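Local coordinates for restriction endonuclease EcoP15I, modification subunit (Escherichia coli, PDB 4ZCF), which methylates one adenine of the asymmetric DNA site 5'-CAGCAG-3' at N6, using S-adenosyl-L-methionine, as the modification subunit of a type III restriction-modification enzyme, at the interface of chains A and B. Sequence-based numbering; all coordinates share one arbitrary frame. Chains: chain A/B, Restriction endonuclease EcoP15I, modification subunit.

The interface of chains A and B. Residues chain A 30, 33-36; chain B 49-52, 54.
Two N-terminal loop segments of the Mod homodimer meet here in a short parallel beta bridge, A:Phe35 paired with B:Leu51, just ahead of helix 37-44 of chain A. The backbone of A:Phe35 is gripped at both ends. Its amide N donates to the carbonyl O of B:Glu50 at 2.9 Å, within the carbonyl plane and fairly straight (157° at H). Its own carbonyl O accepts a hydrogen bond from the amide N of B:Ser52 at 3.0 Å, the donor standing above the carbonyl plane. With CG anti to the backbone N (chi1 -173°), the phenyl group runs alongside B:Leu51, both side chains pointing the same way, and methyl CD1 of B:Leu51 touches ring atom CD2 of A:Phe35 in plane at the edge, 3.7 Å away. B:Ser52, the residue with most surface buried, turns its hydroxyl anti to its backbone N and reaches A:Asp30. Its OG donates to carboxylate oxygen OD2 of A:Asp30 at 2.9 Å, from above the carboxylate plane, and accepts a hydrogen bond from the amide N of B:Glu54, tying its own loop together. The CB of B:Ser52 also rests against CB of A:Ala34 and CG1 of A:Ile36. CG of A:Asp30 sits between its backbone N and carbonyl carbon (chi1 78°), and its other oxygen, OD1, accepts a hydrogen bond from the amide N of A:Ala34, so one carboxylate braces its own turn and holds the partner's serine. An alanine here would probably loosen both the turn before A:Phe35 and the anchoring of the B:Ser52 hydroxyl. Beyond the serine, methyl CG2 of A:Ile36 lies 3.9 Å from the carbonyl O of B:Glu54.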
# COMPACT_ATOMS: atom_id res chain seq x y z
N ASP A 30 -20.16 -19.16 -14.05
CA ASP A 30 -19.62 -17.80 -13.91
C ASP A 30 -20.71 -16.71 -13.81
O ASP A 30 -21.89 -17.06 -13.74
CB ASP A 30 -18.51 -17.53 -14.97
CG ASP A 30 -18.98 -17.23 -16.38
OD1 ASP A 30 -20.21 -17.15 -16.60
OD2 ASP A 30 -18.12 -16.95 -17.25
N GLY A 33 -23.52 -17.12 -16.30
CA GLY A 33 -24.19 -18.42 -16.30
C GLY A 33 -23.52 -19.48 -17.14
O GLY A 33 -24.17 -20.48 -17.48
N ALA A 34 -22.22 -19.27 -17.49
CA ALA A 34 -21.37 -20.18 -18.26
C ALA A 34 -20.66 -21.16 -17.31
O ALA A 34 -20.24 -20.76 -16.22
CB ALA A 34 -20.34 -19.39 -19.07
N PHE A 35 -20.50 -22.42 -17.73
CA PHE A 35 -19.94 -23.50 -16.92
C PHE A 35 -18.43 -23.48 -16.68
O PHE A 35 -17.65 -23.57 -17.63
CB PHE A 35 -20.39 -24.87 -17.50
CG PHE A 35 -20.04 -26.09 -16.69
CD1 PHE A 35 -20.59 -26.29 -15.43
CD2 PHE A 35 -19.21 -27.07 -17.21
CE1 PHE A 35 -20.27 -27.42 -14.68
CE2 PHE A 35 -18.91 -28.21 -16.47
CZ PHE A 35 -19.44 -28.38 -15.21
N ILE A 36 -18.03 -23.44 -15.39
CA ILE A 36 -16.62 -23.48 -14.99
C ILE A 36 -16.29 -24.95 -14.75
O ILE A 36 -16.46 -25.46 -13.64
CB ILE A 36 -16.25 -22.55 -13.78
CG1 ILE A 36 -16.74 -21.09 -14.02
CG2 ILE A 36 -14.73 -22.59 -13.46
CD1 ILE A 36 -17.18 -20.40 -12.80
N VAL B 49 -25.64 -24.27 -22.90
CA VAL B 49 -24.78 -23.64 -21.90
C VAL B 49 -23.32 -23.59 -22.35
O VAL B 49 -22.71 -24.63 -22.60
CB VAL B 49 -24.99 -24.26 -20.48
CG1 VAL B 49 -23.94 -23.76 -19.49
CG2 VAL B 49 -26.39 -23.95 -19.96
N GLU B 50 -22.78 -22.37 -22.47
CA GLU B 50 -21.41 -22.12 -22.91
C GLU B 50 -20.40 -22.48 -21.82
O GLU B 50 -20.74 -22.60 -20.64
CB GLU B 50 -21.25 -20.67 -23.34
N LEU B 51 -19.14 -22.67 -22.23
CA LEU B 51 -18.04 -23.02 -21.34
C LEU B 51 -17.25 -21.77 -21.01
O LEU B 51 -16.68 -21.14 -21.91
CB LEU B 51 -17.13 -24.07 -22.00
CG LEU B 51 -17.51 -25.55 -21.90
CD1 LEU B 51 -17.67 -26.01 -20.44
CD2 LEU B 51 -18.70 -25.90 -22.79
N SER B 52 -17.22 -21.41 -19.71
CA SER B 52 -16.52 -20.24 -19.17
C SER B 52 -15.00 -20.30 -19.35
O SER B 52 -14.39 -21.36 -19.18
CB SER B 52 -16.85 -20.08 -17.69
OG SER B 52 -16.07 -19.06 -17.10
N GLU B 54 -13.20 -18.41 -17.35
CA GLU B 54 -12.86 -18.07 -15.97
C GLU B 54 -12.00 -19.12 -15.29
O GLU B 54 -12.29 -20.31 -15.40
CB GLU B 54 -14.15 -17.79 -15.15
CG GLU B 54 -13.94 -17.05 -13.83
CD GLU B 54 -13.07 -15.81 -13.91
OE1 GLU B 54 -11.83 -15.95 -13.79
OE2 GLU B 54 -13.61 -14.71 -14.14